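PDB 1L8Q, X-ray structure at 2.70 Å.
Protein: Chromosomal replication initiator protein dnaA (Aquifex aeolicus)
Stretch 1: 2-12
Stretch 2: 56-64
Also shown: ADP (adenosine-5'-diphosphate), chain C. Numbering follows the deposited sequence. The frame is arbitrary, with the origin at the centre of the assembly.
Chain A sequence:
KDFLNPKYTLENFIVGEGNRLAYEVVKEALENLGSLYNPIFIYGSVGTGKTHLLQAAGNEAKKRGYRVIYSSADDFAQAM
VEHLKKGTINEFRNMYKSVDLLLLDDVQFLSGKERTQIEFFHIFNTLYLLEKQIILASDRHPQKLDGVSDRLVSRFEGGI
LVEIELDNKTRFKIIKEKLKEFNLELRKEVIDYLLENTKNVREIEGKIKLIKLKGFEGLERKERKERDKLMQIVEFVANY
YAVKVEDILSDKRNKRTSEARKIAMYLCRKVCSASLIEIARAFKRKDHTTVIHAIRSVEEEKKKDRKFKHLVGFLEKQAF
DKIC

Stretch 1 (2-12) DFLNPKYTLEN
Stretch 2 56-64: AAGNEAKKR

Residues 2-12, an irregular segment with a type I beta turn from Asn5 to Tyr8, lie against the helix that carries Ala56 to Lys62 and begins earlier in the chain; together they bury 537 Å². The segment crosses the helix rather than running along it: CA of Pro6 is 6.6 Å from CA of Asn59, and CA of Thr9 is 4.1 Å from CA of Ala56. Asn59 (chi1 -71°, m; chi2 -30°) covers the most surface. Asn59 ND2 donates to Tyr8 O at 2.9 Å and, weakly, to Asn5 O at 3.3 Å, so one amide grips both ends of the turn, which Tyr8 N closes onto Asn5 O at 3.2 Å. Leu4 (phi/psi -87/141; m, t) points toward the helix, its CB 3.2 Å from Asn59 OD1 and its CD1 3.7 Å from Gly58 C; a CB on Gly58 would clash with Leu4 CD2. Ala56, small enough for close backbone approach, places CB 3.3 Å from Thr9 C and directs its CA-H at Tyr8 O (CA to O 3.5 Å). Leu10 (m, m) brings CD2 to 3.5 Å from Ala56 CB and 3.7 Å from Glu60 CG. Charge pairs flank this centre: Lys62 NZ meets Asp2 OD2 at 2.9 Å, while Lys63 NZ and Glu11 OE2 form a long salt bridge of 3.6 Å.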

# COMPACT_ATOMS: atom_id res chain seq x y z
N ASP A 2 -23.74 -7.70 3.80
CA ASP A 2 -22.82 -7.80 2.61
C ASP A 2 -21.52 -6.98 2.78
O ASP A 2 -20.45 -7.42 2.39
CB ASP A 2 -23.54 -7.44 1.30
CG ASP A 2 -23.93 -5.99 1.22
OD1 ASP A 2 -23.18 -5.15 1.74
OD2 ASP A 2 -24.96 -5.60 0.63
N PHE A 3 -21.64 -5.79 3.36
CA PHE A 3 -20.48 -4.96 3.70
C PHE A 3 -19.94 -4.15 2.53
O PHE A 3 -18.79 -3.75 2.52
CB PHE A 3 -19.37 -5.80 4.36
CG PHE A 3 -19.86 -6.59 5.53
CD1 PHE A 3 -20.31 -7.89 5.37
CD2 PHE A 3 -19.91 -6.02 6.80
CE1 PHE A 3 -20.79 -8.62 6.45
CE2 PHE A 3 -20.38 -6.73 7.89
CZ PHE A 3 -20.83 -8.04 7.71
N LEU A 4 -20.79 -3.88 1.56
CA LEU A 4 -20.39 -3.10 0.42
C LEU A 4 -20.54 -1.59 0.66
O LEU A 4 -21.50 -1.14 1.27
CB LEU A 4 -21.18 -3.52 -0.80
CG LEU A 4 -20.96 -4.97 -1.23
CD1 LEU A 4 -22.04 -5.42 -2.18
CD2 LEU A 4 -19.58 -5.13 -1.85
N ASN A 5 -19.58 -0.83 0.15
CA ASN A 5 -19.60 0.63 0.22
C ASN A 5 -19.97 1.17 -1.16
O ASN A 5 -19.16 1.15 -2.08
CB ASN A 5 -18.22 1.13 0.62
CG ASN A 5 -18.23 2.56 1.13
OD1 ASN A 5 -17.97 2.80 2.30
ND2 ASN A 5 -18.53 3.50 0.26
N PRO A 6 -21.19 1.65 -1.29
CA PRO A 6 -21.71 2.10 -2.59
C PRO A 6 -20.77 3.01 -3.38
O PRO A 6 -20.89 3.04 -4.60
CB PRO A 6 -22.97 2.87 -2.20
CG PRO A 6 -23.43 2.23 -0.96
CD PRO A 6 -22.18 1.79 -0.22
N LYS A 7 -19.86 3.71 -2.70
CA LYS A 7 -19.00 4.70 -3.38
C LYS A 7 -18.06 4.11 -4.45
O LYS A 7 -17.63 4.82 -5.34
CB LYS A 7 -18.20 5.52 -2.37
CG LYS A 7 -16.85 4.94 -1.99
CD LYS A 7 -16.14 5.76 -0.91
CE LYS A 7 -14.83 5.07 -0.47
NZ LYS A 7 -14.07 5.88 0.54
N TYR A 8 -17.75 2.82 -4.35
CA TYR A 8 -16.87 2.18 -5.33
C TYR A 8 -17.70 1.63 -6.47
O TYR A 8 -18.55 0.77 -6.25
CB TYR A 8 -16.15 1.00 -4.69
CG TYR A 8 -15.28 1.31 -3.49
CD1 TYR A 8 -14.10 2.03 -3.62
CD2 TYR A 8 -15.61 0.81 -2.23
CE1 TYR A 8 -13.29 2.27 -2.53
CE2 TYR A 8 -14.80 1.04 -1.14
CZ TYR A 8 -13.65 1.76 -1.29
OH TYR A 8 -12.85 2.00 -0.20
N THR A 9 -17.45 2.08 -7.69
CA THR A 9 -18.17 1.51 -8.82
C THR A 9 -17.30 1.27 -10.04
O THR A 9 -16.26 1.91 -10.22
CB THR A 9 -19.38 2.37 -9.23
OG1 THR A 9 -18.97 3.39 -10.15
CG2 THR A 9 -19.94 3.14 -8.02
N LEU A 10 -17.73 0.34 -10.88
CA LEU A 10 -17.04 0.06 -12.12
C LEU A 10 -17.11 1.29 -12.96
O LEU A 10 -16.30 1.50 -13.85
CB LEU A 10 -17.72 -1.08 -12.87
CG LEU A 10 -17.38 -2.51 -12.49
CD1 LEU A 10 -15.92 -2.63 -12.13
CD2 LEU A 10 -18.22 -2.93 -11.34
N GLU A 11 -18.10 2.11 -12.70
CA GLU A 11 -18.30 3.31 -13.48
C GLU A 11 -17.33 4.43 -13.09
O GLU A 11 -16.94 5.24 -13.93
CB GLU A 11 -19.77 3.75 -13.43
CG GLU A 11 -20.76 2.59 -13.55
CD GLU A 11 -21.59 2.35 -12.29
OE1 GLU A 11 -22.48 3.19 -11.97
OE2 GLU A 11 -21.37 1.30 -11.62
N ASN A 12 -16.94 4.48 -11.81
CA ASN A 12 -15.93 5.46 -11.41
C ASN A 12 -14.54 4.87 -11.25
O ASN A 12 -13.67 5.47 -10.63
CB ASN A 12 -16.34 6.30 -10.18
CG ASN A 12 -16.76 5.45 -8.98
OD1 ASN A 12 -17.69 5.81 -8.27
ND2 ASN A 12 -16.05 4.33 -8.75
N ALA A 56 -16.67 -2.75 -6.39
CA ALA A 56 -17.44 -2.31 -7.54
C ALA A 56 -18.13 -3.53 -8.16
O ALA A 56 -19.29 -3.44 -8.57
CB ALA A 56 -16.58 -1.61 -8.53
N ALA A 57 -17.43 -4.66 -8.21
CA ALA A 57 -18.03 -5.89 -8.72
C ALA A 57 -19.22 -6.27 -7.84
O ALA A 57 -20.29 -6.57 -8.35
CB ALA A 57 -17.00 -7.04 -8.74
N GLY A 58 -19.02 -6.25 -6.53
CA GLY A 58 -20.07 -6.61 -5.61
C GLY A 58 -21.28 -5.72 -5.78
O GLY A 58 -22.41 -6.20 -5.85
N ASN A 59 -21.06 -4.42 -5.87
CA ASN A 59 -22.18 -3.51 -6.04
C ASN A 59 -22.97 -3.81 -7.30
O ASN A 59 -24.20 -3.74 -7.29
CB ASN A 59 -21.74 -2.05 -6.01
CG ASN A 59 -21.32 -1.61 -4.63
OD1 ASN A 59 -21.83 -2.11 -3.64
ND2 ASN A 59 -20.38 -0.69 -4.57
N GLU A 60 -22.26 -4.16 -8.38
CA GLU A 60 -22.90 -4.52 -9.63
C GLU A 60 -23.74 -5.77 -9.46
O GLU A 60 -24.93 -5.79 -9.82
CB GLU A 60 -21.86 -4.78 -10.71
CG GLU A 60 -21.80 -3.72 -11.78
CD GLU A 60 -23.06 -3.66 -12.61
OE1 GLU A 60 -23.35 -4.65 -13.32
OE2 GLU A 60 -23.76 -2.63 -12.56
N ALA A 61 -23.13 -6.83 -8.93
CA ALA A 61 -23.83 -8.08 -8.78
C ALA A 61 -25.08 -7.90 -7.91
O ALA A 61 -26.10 -8.56 -8.12
CB ALA A 61 -22.91 -9.14 -8.20
N LYS A 62 -25.01 -6.99 -6.95
CA LYS A 62 -26.14 -6.78 -6.06
C LYS A 62 -27.23 -6.00 -6.76
O LYS A 62 -28.41 -6.30 -6.63
CB LYS A 62 -25.70 -6.04 -4.79
CG LYS A 62 -26.78 -6.02 -3.73
CD LYS A 62 -26.24 -5.52 -2.41
CE LYS A 62 -26.14 -4.01 -2.41
NZ LYS A 62 -26.08 -3.48 -1.02
N LYS A 63 -26.81 -5.00 -7.52
CA LYS A 63 -27.74 -4.18 -8.27
C LYS A 63 -28.45 -5.03 -9.32
O LYS A 63 -29.50 -4.67 -9.82
CB LYS A 63 -26.98 -3.01 -8.92
CG LYS A 63 -27.68 -2.35 -10.10
CD LYS A 63 -26.93 -1.08 -10.53
CE LYS A 63 -25.46 -1.16 -10.13
NZ LYS A 63 -24.63 -0.06 -10.71
N ARG A 64 -27.87 -6.19 -9.62
CA ARG A 64 -28.45 -7.10 -10.59
C ARG A 64 -29.32 -8.14 -9.91
O ARG A 64 -30.05 -8.87 -10.58
CB ARG A 64 -27.37 -7.77 -11.43
CG ARG A 64 -26.97 -6.98 -12.65
CD ARG A 64 -25.48 -6.91 -12.90
NE ARG A 64 -25.00 -8.01 -13.73
CZ ARG A 64 -24.30 -7.83 -14.85
NH1 ARG A 64 -24.01 -6.61 -15.27
NH2 ARG A 64 -23.91 -8.89 -15.54
PB ADP C . -6.00 -0.99 -2.59
O1B ADP C . -7.26 -1.76 -2.14
O2B ADP C . -5.25 -1.64 -3.72
O3B ADP C . -5.14 -0.54 -1.45
PA ADP C . -8.05 0.77 -3.04
O1A ADP C . -8.99 -0.08 -3.88
O2A ADP C . -8.35 0.69 -1.55
O3A ADP C . -6.54 0.34 -3.26
O5' ADP C . -8.07 2.27 -3.57
C5' ADP C . -7.34 3.28 -2.90
C4' ADP C . -8.02 4.58 -3.25
O4' ADP C . -7.67 4.97 -4.60
C3' ADP C . -9.52 4.38 -3.25
O3' ADP C . -10.06 5.63 -2.84
C2' ADP C . -9.83 4.12 -4.71
O2' ADP C . -11.15 4.41 -5.12
C1' ADP C . -8.83 4.99 -5.43
N9 ADP C . -8.55 4.34 -6.72
C8 ADP C . -7.75 3.27 -6.92
N7 ADP C . -7.74 2.94 -8.25
C5 ADP C . -8.55 3.79 -8.89
C6 ADP C . -8.98 4.00 -10.28
N6 ADP C . -8.54 3.22 -11.27
N1 ADP C . -9.83 5.01 -10.53
C2 ADP C . -10.28 5.82 -9.55
N3 ADP C . -9.92 5.68 -8.26
C4 ADP C . -9.08 4.71 -7.88